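Restriction endonuclease (Mycobacterium sp., PDB 4F0Q) cleaves DNA in response to cytosine methylation, acting as a tetrameric, modification-dependent restriction endonuclease with a magnesium-binding nuclease domain. Local coordinates at residues A182-L187 with L206-V211; P155-R160 with V176-A181; E321-R326 with E451-L456. One frame throughout, in Å; residues are numbered along the deposited sequence.

Contact 1 of 3, residues A182-L187 with L206-V211; sequences AIIERL and LDLAVV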
ATOM      1  N   ALA A 182     -13.855  26.257  -2.684  1.00 18.45           N
ATOM      2  CA  ALA A 182     -12.960  25.236  -3.219  1.00 15.76           C
ATOM      3  C   ALA A 182     -11.750  25.802  -3.958  1.00 14.86           C
ATOM      4  O   ALA A 182     -11.804  26.889  -4.536  1.00 14.01           O
ATOM      5  CB  ALA A 182     -13.733  24.281  -4.121  1.00 15.86           C
ATOM      6  N   ILE A 183     -10.658  25.045  -3.927  1.00 14.99           N
ATOM      7  CA  ILE A 183      -9.468  25.354  -4.708  1.00 13.81           C
ATOM      8  C   ILE A 183      -9.377  24.364  -5.860  1.00 14.51           C
ATOM      9  O   ILE A 183      -9.603  23.170  -5.673  1.00 13.85           O
ATOM     10  CB  ILE A 183      -8.188  25.219  -3.860  1.00 13.41           C
ATOM     11  CG1 ILE A 183      -8.307  26.031  -2.571  1.00 13.22           C
ATOM     12  CG2 ILE A 183      -6.965  25.648  -4.656  1.00 11.29           C
ATOM     13  CD1 ILE A 183      -7.085  25.944  -1.689  1.00 16.17           C
ATOM     14  N   ILE A 184      -9.054  24.855  -7.051  1.00 11.34           N
ATOM     15  CA  ILE A 184      -8.826  23.967  -8.180  1.00 14.36           C
ATOM     16  C   ILE A 184      -7.532  23.191  -7.959  1.00 17.77           C
ATOM     17  O   ILE A 184      -6.438  23.699  -8.211  1.00 16.40           O
ATOM     18  CB  ILE A 184      -8.751  24.736  -9.515  1.00 14.17           C
ATOM     19  CG1 ILE A 184     -10.055  25.496  -9.759  1.00 13.01           C
ATOM     20  CG2 ILE A 184      -8.473  23.783 -10.668  1.00 15.23           C
ATOM     21  CD1 ILE A 184     -10.096  26.224 -11.083  1.00 12.55           C
ATOM     22  N   GLU A 185      -7.664  21.963  -7.470  1.00 17.47           N
ATOM     23  CA  GLU A 185      -6.503  21.127  -7.201  1.00 20.75           C
ATOM     24  C   GLU A 185      -5.955  20.534  -8.491  1.00 20.93           C
ATOM     25  O   GLU A 185      -4.740  20.424  -8.668  1.00 23.07           O
ATOM     26  CB  GLU A 185      -6.847  20.013  -6.212  1.00 20.03           C
ATOM     27  CG  GLU A 185      -5.656  19.151  -5.828  1.00 27.47           C
ATOM     28  CD  GLU A 185      -6.027  18.033  -4.877  1.00 27.55           C
ATOM     29  OE1 GLU A 185      -7.218  17.661  -4.829  1.00 29.95           O
ATOM     30  OE2 GLU A 185      -5.126  17.530  -4.173  1.00 33.92           O
ATOM     31  N   ARG A 186      -6.851  20.153  -9.394  1.00 17.20           N
ATOM     32  CA  ARG A 186      -6.419  19.624 -10.684  1.00 16.20           C
ATOM     33  C   ARG A 186      -7.399  19.984 -11.798  1.00 16.00           C
ATOM     34  O   ARG A 186      -8.598  20.108 -11.565  1.00 19.70           O
ATOM     35  CB  ARG A 186      -6.217  18.108 -10.605  1.00 17.13           C
ATOM     36  CG  ARG A 186      -5.448  17.519 -11.779  1.00 23.27           C
ATOM     37  CD  ARG A 186      -5.003  16.090 -11.505  1.00 21.53           C
ATOM     38  NE  ARG A 186      -6.133  15.180 -11.340  1.00 30.19           N
ATOM     39  CZ  ARG A 186      -6.016  13.861 -11.227  1.00 39.56           C
ATOM     40  NH1 ARG A 186      -4.818  13.293 -11.265  1.00 41.42           N
ATOM     41  NH2 ARG A 186      -7.098  13.107 -11.079  1.00 33.28           N
ATOM     42  N   LEU A 187      -6.876  20.172 -13.004  1.00 17.90           N
ATOM     43  CA  LEU A 187      -7.707  20.438 -14.173  1.00 17.82           C
ATOM     44  C   LEU A 187      -7.158  19.655 -15.358  1.00 17.86           C
ATOM     45  O   LEU A 187      -6.043  19.906 -15.812  1.00 20.65           O
ATOM     46  CB  LEU A 187      -7.742  21.937 -14.487  1.00 17.86           C
ATOM     47  CG  LEU A 187      -8.780  22.435 -15.501  1.00 19.15           C
ATOM     48  CD1 LEU A 187      -9.198  23.860 -15.174  1.00 17.39           C
ATOM     49  CD2 LEU A 187      -8.258  22.360 -16.931  1.00 17.00           C
ATOM     50  N   LEU A 206     -12.358  18.619 -13.369  1.00 15.29           N
ATOM     51  CA  LEU A 206     -11.648  19.324 -12.309  1.00 16.50           C
ATOM     52  C   LEU A 206     -11.743  18.636 -10.949  1.00 15.84           C
ATOM     53  O   LEU A 206     -12.833  18.300 -10.480  1.00 16.89           O
ATOM     54  CB  LEU A 206     -12.151  20.770 -12.189  1.00 18.26           C
ATOM     55  CG  LEU A 206     -11.717  21.806 -13.234  1.00 15.83           C
ATOM     56  CD1 LEU A 206     -12.418  21.603 -14.570  1.00 14.85           C
ATOM     57  CD2 LEU A 206     -11.958  23.216 -12.714  1.00 14.55           C
ATOM     58  N   ASP A 207     -10.584  18.426 -10.331  1.00 14.12           N
ATOM     59  CA  ASP A 207     -10.505  18.007  -8.940  1.00 15.62           C
ATOM     60  C   ASP A 207     -10.468  19.245  -8.058  1.00 18.43           C
ATOM     61  O   ASP A 207      -9.499  20.013  -8.090  1.00 14.48           O
ATOM     62  CB  ASP A 207      -9.253  17.166  -8.691  1.00 17.89           C
ATOM     63  CG  ASP A 207      -9.355  15.776  -9.280  1.00 23.88           C
ATOM     64  OD1 ASP A 207     -10.474  15.222  -9.313  1.00 25.90           O
ATOM     65  OD2 ASP A 207      -8.314  15.234  -9.705  1.00 27.69           O
ATOM     66  N   LEU A 208     -11.529  19.434  -7.279  1.00 18.20           N
ATOM     67  CA  LEU A 208     -11.656  20.592  -6.406  1.00 18.99           C
ATOM     68  C   LEU A 208     -11.491  20.201  -4.944  1.00 15.40           C
ATOM     69  O   LEU A 208     -12.001  19.169  -4.501  1.00 15.55           O
ATOM     70  CB  LEU A 208     -13.014  21.271  -6.607  1.00 16.53           C
ATOM     71  CG  LEU A 208     -13.357  21.743  -8.020  1.00 13.16           C
ATOM     72  CD1 LEU A 208     -14.744  22.364  -8.047  1.00 15.86           C
ATOM     73  CD2 LEU A 208     -12.317  22.727  -8.528  1.00 13.67           C
ATOM     74  N   ALA A 209     -10.778  21.038  -4.199  1.00 16.64           N
ATOM     75  CA  ALA A 209     -10.550  20.805  -2.780  1.00 14.26           C
ATOM     76  C   ALA A 209     -11.313  21.821  -1.938  1.00 15.34           C
ATOM     77  O   ALA A 209     -10.934  22.990  -1.867  1.00 16.81           O
ATOM     78  CB  ALA A 209      -9.064  20.868  -2.468  1.00 15.36           C
ATOM     79  N   VAL A 210     -12.393  21.371  -1.308  1.00 13.73           N
ATOM     80  CA  VAL A 210     -13.170  22.227  -0.422  1.00 15.15           C
ATOM     81  C   VAL A 210     -12.382  22.495   0.855  1.00 13.31           C
ATOM     82  O   VAL A 210     -12.046  21.569   1.590  1.00 14.47           O
ATOM     83  CB  VAL A 210     -14.526  21.593  -0.066  1.00 13.26           C
ATOM     84  CG1 VAL A 210     -15.297  22.488   0.890  1.00 13.47           C
ATOM     85  CG2 VAL A 210     -15.334  21.334  -1.327  1.00 17.30           C
ATOM     86  N   VAL A 211     -12.089  23.766   1.112  1.00 15.57           N
ATOM     87  CA  VAL A 211     -11.243  24.144   2.240  1.00 13.19           C
ATOM     88  C   VAL A 211     -11.956  24.049   3.587  1.00 15.21           C
ATOM     89  O   VAL A 211     -13.145  24.350   3.699  1.00 12.81           O
ATOM     90  CB  VAL A 211     -10.665  25.568   2.068  1.00 13.89           C
ATOM     91  CG1 VAL A 211      -9.698  25.611   0.899  1.00 12.89           C
ATOM     92  CG2 VAL A 211     -11.783  26.582   1.878  1.00 15.89           C
TER
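Strands 175-193 and 200-210 form an antiparallel beta hairpin, and residues 182-187 and 206-211 show how such a pair absorbs an extra residue. Ile183 and Ala209 make a regular hydrogen-bonded pair, the bond from Ala209 N to Ile183 O being nearly straight at 170°. Farther along, Glu185 and Arg186 stand opposite the single Asp207, a classic beta bulge: Asp207 O takes a good bond from Arg186 N (3.0 Å), on a lone pair, and a weak, bent one from Glu185 N. The tight part is the apolar face of Ala182, Ile184, Leu187, Leu206 and Leu208. There Leu206 CD2 touches both Ile184 CD1 (3.9 Å) and Leu187 CD1 (3.8 Å), while Leu208 CD2 lies alongside Ile184 CG1.

Solvent reaches the partly exposed Glu185 and Arg186, although Asp207 is buried and the second subunit packs close. The Arg186 chain bends at chi3 (64°) and its guanidinium folds back on Asp207, whose OD2 forms a salt bridge with Arg186 NE at 2.7 Å. Both N-H bonds, from NE and NH2, are bent and weak, so charge probably matters more than direction. Asp207 OD1 is held instead by Arg113 and His111, and Glu185 pairs with Arg260 and with Arg313 of the second subunit. Helix 130-142 packs on Ile184 and Leu187, helix 243-251 on Ile183 and Val211, and strands 111-115 and 156-166 supply backbone partners at the flanks.

Contact 2 of 3, residues P155-R160 with V176-A181; sequences PLFLFR and VEFCGA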
ATOM      1  N   PRO A 155     -12.048  32.437  -5.366  1.00 14.32           N
ATOM      2  CA  PRO A 155     -12.561  31.264  -4.649  1.00 17.16           C
ATOM      3  C   PRO A 155     -13.730  30.618  -5.382  1.00 13.36           C
ATOM      4  O   PRO A 155     -14.575  31.323  -5.931  1.00 15.25           O
ATOM      5  CB  PRO A 155     -13.040  31.851  -3.318  1.00 15.21           C
ATOM      6  CG  PRO A 155     -12.246  33.097  -3.147  1.00 16.82           C
ATOM      7  CD  PRO A 155     -12.062  33.646  -4.527  1.00 15.27           C
ATOM      8  N   LEU A 156     -13.774  29.290  -5.390  1.00 17.12           N
ATOM      9  CA  LEU A 156     -14.879  28.572  -6.016  1.00 18.91           C
ATOM     10  C   LEU A 156     -15.943  28.185  -4.995  1.00 16.05           C
ATOM     11  O   LEU A 156     -15.850  27.143  -4.344  1.00 16.97           O
ATOM     12  CB  LEU A 156     -14.379  27.333  -6.765  1.00 20.27           C
ATOM     13  CG  LEU A 156     -14.071  27.503  -8.257  1.00 15.13           C
ATOM     14  CD1 LEU A 156     -12.926  28.482  -8.483  1.00 13.56           C
ATOM     15  CD2 LEU A 156     -13.765  26.158  -8.897  1.00 14.47           C
ATOM     16  N   PHE A 157     -16.953  29.040  -4.860  1.00 17.33           N
ATOM     17  CA  PHE A 157     -18.071  28.782  -3.961  1.00 17.70           C
ATOM     18  C   PHE A 157     -19.037  27.791  -4.592  1.00 16.52           C
ATOM     19  O   PHE A 157     -19.708  28.102  -5.576  1.00 17.31           O
ATOM     20  CB  PHE A 157     -18.795  30.085  -3.618  1.00 13.64           C
ATOM     21  CG  PHE A 157     -18.147  30.865  -2.512  1.00 17.43           C
ATOM     22  CD1 PHE A 157     -16.839  31.302  -2.628  1.00 17.33           C
ATOM     23  CD2 PHE A 157     -18.849  31.166  -1.358  1.00 21.75           C
ATOM     24  CE1 PHE A 157     -16.240  32.019  -1.610  1.00 21.52           C
ATOM     25  CE2 PHE A 157     -18.258  31.887  -0.338  1.00 21.84           C
ATOM     26  CZ  PHE A 157     -16.952  32.313  -0.464  1.00 24.05           C
ATOM     27  N   LEU A 158     -19.100  26.595  -4.019  1.00 13.65           N
ATOM     28  CA  LEU A 158     -19.918  25.528  -4.578  1.00 15.98           C
ATOM     29  C   LEU A 158     -21.351  25.567  -4.060  1.00 15.63           C
ATOM     30  O   LEU A 158     -21.591  25.789  -2.876  1.00 13.97           O
ATOM     31  CB  LEU A 158     -19.287  24.166  -4.284  1.00 13.99           C
ATOM     32  CG  LEU A 158     -17.845  24.001  -4.766  1.00 15.77           C
ATOM     33  CD1 LEU A 158     -17.299  22.633  -4.395  1.00 14.13           C
ATOM     34  CD2 LEU A 158     -17.751  24.230  -6.267  1.00 19.15           C
ATOM     35  N   PHE A 159     -22.297  25.356  -4.968  1.00 17.95           N
ATOM     36  CA  PHE A 159     -23.704  25.246  -4.610  1.00 15.93           C
ATOM     37  C   PHE A 159     -24.331  24.089  -5.375  1.00 15.68           C
ATOM     38  O   PHE A 159     -23.902  23.771  -6.483  1.00 17.80           O
ATOM     39  CB  PHE A 159     -24.450  26.544  -4.933  1.00 16.19           C
ATOM     40  CG  PHE A 159     -23.979  27.730  -4.143  1.00 15.96           C
ATOM     41  CD1 PHE A 159     -24.521  28.008  -2.898  1.00 17.18           C
ATOM     42  CD2 PHE A 159     -23.001  28.571  -4.645  1.00 15.48           C
ATOM     43  CE1 PHE A 159     -24.091  29.099  -2.169  1.00 14.37           C
ATOM     44  CE2 PHE A 159     -22.567  29.663  -3.920  1.00 15.44           C
ATOM     45  CZ  PHE A 159     -23.113  29.927  -2.680  1.00 17.53           C
ATOM     46  N   ARG A 160     -25.341  23.454  -4.788  1.00 16.48           N
ATOM     47  CA  ARG A 160     -26.064  22.407  -5.510  1.00 19.51           C
ATOM     48  C   ARG A 160     -27.574  22.456  -5.282  1.00 19.45           C
ATOM     49  O   ARG A 160     -28.037  22.559  -4.150  1.00 20.17           O
ATOM     50  CB  ARG A 160     -25.506  21.016  -5.187  1.00 19.57           C
ATOM     51  CG  ARG A 160     -25.554  20.630  -3.719  1.00 20.39           C
ATOM     52  CD  ARG A 160     -24.943  19.256  -3.501  1.00 21.15           C
ATOM     53  NE  ARG A 160     -24.792  18.934  -2.085  1.00 24.55           N
ATOM     54  CZ  ARG A 160     -24.253  17.807  -1.630  1.00 20.92           C
ATOM     55  NH1 ARG A 160     -23.812  16.892  -2.481  1.00 23.69           N
ATOM     56  NH2 ARG A 160     -24.153  17.594  -0.325  1.00 19.05           N
ATOM     57  N   VAL A 176     -30.973  26.136  -3.155  1.00 20.74           N
ATOM     58  CA  VAL A 176     -29.608  25.666  -3.357  1.00 21.16           C
ATOM     59  C   VAL A 176     -28.892  25.454  -2.026  1.00 20.72           C
ATOM     60  O   VAL A 176     -29.119  26.180  -1.061  1.00 19.23           O
ATOM     61  CB  VAL A 176     -28.787  26.633  -4.236  1.00 22.08           C
ATOM     62  CG1 VAL A 176     -29.250  26.561  -5.684  1.00 22.68           C
ATOM     63  CG2 VAL A 176     -28.880  28.057  -3.701  1.00 19.01           C
ATOM     64  N   GLU A 177     -28.027  24.447  -1.988  1.00 19.96           N
ATOM     65  CA  GLU A 177     -27.267  24.119  -0.792  1.00 16.94           C
ATOM     66  C   GLU A 177     -25.819  24.568  -0.944  1.00 16.02           C
ATOM     67  O   GLU A 177     -25.202  24.352  -1.990  1.00 15.33           O
ATOM     68  CB  GLU A 177     -27.319  22.614  -0.529  1.00 18.67           C
ATOM     69  CG  GLU A 177     -26.393  22.143   0.577  1.00 21.94           C
ATOM     70  CD  GLU A 177     -26.289  20.632   0.650  1.00 22.84           C
ATOM     71  OE1 GLU A 177     -27.203  19.946   0.148  1.00 23.79           O
ATOM     72  OE2 GLU A 177     -25.290  20.130   1.205  1.00 30.20           O
ATOM     73  N   PHE A 178     -25.289  25.194   0.103  1.00 16.73           N
ATOM     74  CA  PHE A 178     -23.903  25.649   0.119  1.00 15.61           C
ATOM     75  C   PHE A 178     -22.956  24.491   0.416  1.00 17.96           C
ATOM     76  O   PHE A 178     -23.163  23.731   1.362  1.00 18.94           O
ATOM     77  CB  PHE A 178     -23.727  26.768   1.147  1.00 14.21           C
ATOM     78  CG  PHE A 178     -22.329  27.315   1.220  1.00 17.13           C
ATOM     79  CD1 PHE A 178     -21.782  28.004   0.151  1.00 13.79           C
ATOM     80  CD2 PHE A 178     -21.569  27.156   2.368  1.00 16.07           C
ATOM     81  CE1 PHE A 178     -20.498  28.512   0.219  1.00 14.13           C
ATOM     82  CE2 PHE A 178     -20.286  27.663   2.442  1.00 16.65           C
ATOM     83  CZ  PHE A 178     -19.751  28.344   1.367  1.00 13.67           C
ATOM     84  N   CYS A 179     -21.913  24.363  -0.398  1.00 17.62           N
ATOM     85  CA  CYS A 179     -20.996  23.232  -0.304  1.00 15.69           C
ATOM     86  C   CYS A 179     -19.559  23.659  -0.017  1.00 15.88           C
ATOM     87  O   CYS A 179     -18.634  22.853  -0.116  1.00 15.41           O
ATOM     88  CB  CYS A 179     -21.048  22.398  -1.587  1.00 17.50           C
ATOM     89  SG  CYS A 179     -22.662  21.659  -1.931  1.00 19.60           S
ATOM     90  N   GLY A 180     -19.375  24.927   0.334  1.00 15.30           N
ATOM     91  CA  GLY A 180     -18.070  25.424   0.727  1.00 16.53           C
ATOM     92  C   GLY A 180     -17.306  26.147  -0.366  1.00 16.57           C
ATOM     93  O   GLY A 180     -17.770  26.257  -1.503  1.00 16.81           O
ATOM     94  N   ALA A 181     -16.130  26.650  -0.008  1.00 15.02           N
ATOM     95  CA  ALA A 181     -15.231  27.284  -0.964  1.00 17.83           C
ATOM     96  C   ALA A 181     -14.174  26.275  -1.395  1.00 14.67           C
ATOM     97  O   ALA A 181     -13.654  25.525  -0.570  1.00 16.37           O
ATOM     98  CB  ALA A 181     -14.580  28.512  -0.346  1.00 15.55           C
TER
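Three phenylalanines on one face of strands 156-166 and 175-193, antiparallel neighbours in the mixed sheet of the N-terminal region, illustrate how chi1 sorts aromatic side chains into a cluster. Phe157 and Phe159 both place CG anti to the carbonyl carbon, whereas Phe178 on the facing strand places it anti to the backbone N (chi1 -179°), which carries its ring across the pair so that it touches both. Phe178 meets them with its edge: CE1 touches Phe157 CD2 at 3.5 Å and CD1 touches Phe159 CE1 at 3.5 Å. The planes meet obliquely, at 46° and 54°. One face of the Phe178 ring is covered by Gly180 N, and Ala181 CB lies over a face of the Phe157 ring, 4.1 Å from Phe157 CE1. Gly180 adopts a backbone conformation in which a side chain would clash with the preceding carbonyl, and it belongs to the beta bulge between Phe157 and Phe159. Leu158 N bonds almost straight to Gly180 O at 2.9 Å.

On the other face Arg160 takes the crowded rotamer, CG between the backbone N and carbonyl carbon, then runs extended beside Glu177. Arg160 NH2 meets Glu177 OE2 at 3.2 Å, in the guanidinium plane but above that of the carboxylate. Cys179 SG lies 3.5 Å from Arg160 NE. The chemistry is thus divided: a buried aromatic face against a partly exposed salt bridge, whose opposite charges probably offset each other.

Contact 3 of 3, residues E321-R326 with E451-L456; sequences EGWLSR and EEVISL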
ATOM      1  N   GLU A 321      -1.778  -3.795 -15.363  1.00 25.77           N
ATOM      2  CA  GLU A 321      -2.552  -5.013 -15.573  1.00 25.98           C
ATOM      3  C   GLU A 321      -1.692  -6.262 -15.395  1.00 26.01           C
ATOM      4  O   GLU A 321      -0.657  -6.412 -16.044  1.00 34.30           O
ATOM      5  CB  GLU A 321      -3.189  -5.004 -16.964  1.00 25.79           C
ATOM      6  CG  GLU A 321      -3.823  -6.320 -17.375  1.00 25.19           C
ATOM      7  CD  GLU A 321      -4.430  -6.264 -18.764  1.00 23.55           C
ATOM      8  OE1 GLU A 321      -4.490  -7.318 -19.432  1.00 27.78           O
ATOM      9  OE2 GLU A 321      -4.853  -5.168 -19.185  1.00 32.95           O
ATOM     10  N   GLY A 322      -2.126  -7.154 -14.510  1.00 20.89           N
ATOM     11  CA  GLY A 322      -1.395  -8.380 -14.248  1.00 23.06           C
ATOM     12  C   GLY A 322      -1.987  -9.573 -14.970  1.00 22.37           C
ATOM     13  O   GLY A 322      -1.766  -9.745 -16.170  1.00 23.93           O
ATOM     14  N   TRP A 323      -2.741 -10.398 -14.245  1.00 23.07           N
ATOM     15  CA  TRP A 323      -3.343 -11.591 -14.844  1.00 22.41           C
ATOM     16  C   TRP A 323      -4.480 -12.180 -14.014  1.00 19.86           C
ATOM     17  O   TRP A 323      -4.842 -11.649 -12.967  1.00 17.62           O
ATOM     18  CB  TRP A 323      -2.279 -12.668 -15.083  1.00 21.01           C
ATOM     19  CG  TRP A 323      -1.635 -13.165 -13.825  1.00 20.74           C
ATOM     20  CD1 TRP A 323      -2.093 -14.154 -13.005  1.00 16.74           C
ATOM     21  CD2 TRP A 323      -0.410 -12.699 -13.246  1.00 21.36           C
ATOM     22  NE1 TRP A 323      -1.232 -14.332 -11.950  1.00 20.49           N
ATOM     23  CE2 TRP A 323      -0.191 -13.450 -12.075  1.00 20.74           C
ATOM     24  CE3 TRP A 323       0.521 -11.719 -13.603  1.00 22.32           C
ATOM     25  CZ2 TRP A 323       0.921 -13.253 -11.259  1.00 19.30           C
ATOM     26  CZ3 TRP A 323       1.625 -11.525 -12.791  1.00 21.56           C
ATOM     27  CH2 TRP A 323       1.815 -12.288 -11.633  1.00 19.32           C
ATOM     28  N   LEU A 324      -5.040 -13.285 -14.498  1.00 18.45           N
ATOM     29  CA  LEU A 324      -6.065 -14.022 -13.769  1.00 19.55           C
ATOM     30  C   LEU A 324      -5.471 -15.301 -13.190  1.00 22.80           C
ATOM     31  O   LEU A 324      -4.518 -15.855 -13.738  1.00 27.52           O
ATOM     32  CB  LEU A 324      -7.249 -14.357 -14.680  1.00 23.46           C
ATOM     33  CG  LEU A 324      -8.436 -13.388 -14.699  1.00 19.25           C
ATOM     34  CD1 LEU A 324      -8.007 -11.990 -15.112  1.00 22.32           C
ATOM     35  CD2 LEU A 324      -9.530 -13.908 -15.620  1.00 25.56           C
ATOM     36  N   SER A 325      -6.041 -15.770 -12.084  1.00 19.34           N
ATOM     37  CA  SER A 325      -5.518 -16.944 -11.394  1.00 23.43           C
ATOM     38  C   SER A 325      -5.748 -18.237 -12.177  1.00 25.11           C
ATOM     39  O   SER A 325      -4.820 -19.021 -12.377  1.00 24.37           O
ATOM     40  CB  SER A 325      -6.130 -17.060  -9.996  1.00 22.76           C
ATOM     41  OG  SER A 325      -5.838 -15.914  -9.215  1.00 23.40           O
ATOM     42  N   ARG A 326      -6.984 -18.455 -12.614  1.00 24.00           N
ATOM     43  CA  ARG A 326      -7.333 -19.669 -13.346  1.00 23.79           C
ATOM     44  C   ARG A 326      -8.527 -19.454 -14.268  1.00 26.62           C
ATOM     45  O   ARG A 326      -9.242 -18.457 -14.156  1.00 29.99           O
ATOM     46  CB  ARG A 326      -7.622 -20.823 -12.383  1.00 32.36           C
ATOM     47  CG  ARG A 326      -8.704 -20.519 -11.359  1.00 30.50           C
ATOM     48  CD  ARG A 326      -8.099 -20.113 -10.029  1.00 26.32           C
ATOM     49  NE  ARG A 326      -8.972 -19.209  -9.291  1.00 27.01           N
ATOM     50  CZ  ARG A 326      -8.658 -18.658  -8.125  1.00 25.06           C
ATOM     51  NH1 ARG A 326      -7.489 -18.920  -7.557  1.00 27.15           N
ATOM     52  NH2 ARG A 326      -9.514 -17.840  -7.526  1.00 30.30           N
ATOM     53  N   GLU A 451       3.871 -12.117  -6.538  1.00 30.59           N
ATOM     54  CA  GLU A 451       5.106 -11.340  -6.465  1.00 31.77           C
ATOM     55  C   GLU A 451       5.679 -11.044  -7.850  1.00 24.55           C
ATOM     56  O   GLU A 451       6.168  -9.940  -8.114  1.00 31.23           O
ATOM     57  CB  GLU A 451       6.149 -12.081  -5.620  1.00 33.10           C
ATOM     58  CG  GLU A 451       5.750 -12.312  -4.164  1.00 38.62           C
ATOM     59  CD  GLU A 451       4.814 -13.496  -3.977  1.00 32.55           C
ATOM     60  OE1 GLU A 451       4.414 -14.111  -4.987  1.00 31.45           O
ATOM     61  OE2 GLU A 451       4.479 -13.814  -2.817  1.00 30.73           O
ATOM     62  N   GLU A 452       5.590 -12.027  -8.741  1.00 25.30           N
ATOM     63  CA  GLU A 452       6.111 -11.900 -10.099  1.00 23.48           C
ATOM     64  C   GLU A 452       5.508 -10.720 -10.865  1.00 26.31           C
ATOM     65  O   GLU A 452       6.050 -10.301 -11.889  1.00 26.09           O
ATOM     66  CB  GLU A 452       5.905 -13.203 -10.879  1.00 22.45           C
ATOM     67  CG  GLU A 452       6.600 -14.412 -10.262  1.00 27.47           C
ATOM     68  CD  GLU A 452       6.363 -15.696 -11.042  1.00 28.09           C
ATOM     69  OE1 GLU A 452       6.526 -15.687 -12.281  1.00 24.18           O
ATOM     70  OE2 GLU A 452       6.012 -16.718 -10.415  1.00 29.45           O
ATOM     71  N   VAL A 453       4.402 -10.174 -10.362  1.00 28.93           N
ATOM     72  CA  VAL A 453       3.771  -9.016 -10.993  1.00 24.24           C
ATOM     73  C   VAL A 453       4.696  -7.798 -10.960  1.00 25.19           C
ATOM     74  O   VAL A 453       4.494  -6.835 -11.699  1.00 26.84           O
ATOM     75  CB  VAL A 453       2.415  -8.664 -10.339  1.00 21.70           C
ATOM     76  CG1 VAL A 453       2.619  -7.779  -9.117  1.00 21.02           C
ATOM     77  CG2 VAL A 453       1.501  -7.977 -11.341  1.00 23.22           C
ATOM     78  N   ILE A 454       5.715  -7.848 -10.105  1.00 29.55           N
ATOM     79  CA  ILE A 454       6.705  -6.779 -10.049  1.00 29.82           C
ATOM     80  C   ILE A 454       7.521  -6.737 -11.343  1.00 30.50           C
ATOM     81  O   ILE A 454       7.969  -5.675 -11.776  1.00 31.32           O
ATOM     82  CB  ILE A 454       7.636  -6.940  -8.826  1.00 27.50           C
ATOM     83  CG1 ILE A 454       6.821  -6.894  -7.533  1.00 27.34           C
ATOM     84  CG2 ILE A 454       8.704  -5.858  -8.803  1.00 30.98           C
ATOM     85  CD1 ILE A 454       7.649  -7.066  -6.280  1.00 32.85           C
ATOM     86  N   SER A 455       7.681  -7.896 -11.975  1.00 32.25           N
ATOM     87  CA  SER A 455       8.476  -7.999 -13.197  1.00 33.74           C
ATOM     88  C   SER A 455       7.740  -7.487 -14.437  1.00 32.57           C
ATOM     89  O   SER A 455       8.294  -7.486 -15.537  1.00 31.52           O
ATOM     90  CB  SER A 455       8.940  -9.440 -13.418  1.00 35.54           C
ATOM     91  OG  SER A 455       9.772  -9.875 -12.356  1.00 39.64           O
ATOM     92  N   LEU A 456       6.496  -7.057 -14.259  1.00 28.66           N
ATOM     93  CA  LEU A 456       5.723  -6.499 -15.363  1.00 26.33           C
ATOM     94  C   LEU A 456       6.046  -5.023 -15.566  1.00 24.63           C
ATOM     95  O   LEU A 456       5.561  -4.395 -16.508  1.00 29.43           O
ATOM     96  CB  LEU A 456       4.223  -6.679 -15.123  1.00 32.29           C
ATOM     97  CG  LEU A 456       3.695  -8.112 -15.095  1.00 22.08           C
ATOM     98  CD1 LEU A 456       2.178  -8.113 -15.024  1.00 18.35           C
ATOM     99  CD2 LEU A 456       4.177  -8.888 -16.308  1.00 24.92           C
TER
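Trp323 meets the C-terminal turn edge-on, an example of an indole using its six-membered rim rather than a face to pack against backbone. Its CG occupies the crowded position between the backbone N and carbonyl carbon (chi1 63°), and chi2 of 85° turns the ring so that the CZ3-CH2 edge leads. Trp323 CH2 comes to 3.6 Å from Val453 N, which lies near the ring plane, and CZ3 stands 3.8 Å from Val453 CG2. That methyl is anti to its backbone N, and the valine crosses the indole obliquely. Leu456, the last residue of the chain, sends CD1 across to the same edge and to the strand backbone, 3.5 Å from Glu321 O and 3.7 Å from Gly322 CA. Gly322 keeps the approach close, since a CB there would lie tight against Val453 CG2. No hydrogen bond joins 321-326 to 451-456, so the contact rests on apolar and van der Waals packing; the turn is braced internally by 3-10 bonds such as Ile454 N to Glu451 O at 2.9 Å.

On strand 319-324, an outermost strand of the nuclease domain's five-stranded sheet within this chain, Gly322 and Trp323 share Ile336 as partner, forming a classic beta bulge. Val453 also packs on Ile336 and Arg338 of strand 335-342 and on Val351 of strand 347-357, so the C-terminal tail packs across three successive strands.

The three contacts fall into two regions. Contacts 2 and 1 follow in series, their centres 12 Å apart, and share strand 175-193, which pairs with 156-166 and, farther along, with 200-210. They touch: Ala182 N lies 2.7 Å from Leu156 O and Val211 N 2.9 Å from Ala181 O, both probable hydrogen bonds. All four segments belong to the AspBHI-type N-terminal family region, of the PUA clan. Contact 3 comes last and ties a strand of the PD-(D/E)XK-type nuclease region to the chain's C-terminal end, about 35 Å from contact 1 and 44 Å from contact 2 between centres. Contacts 1 and 3 both reach the second subunit, so both regions take part in the tetramer.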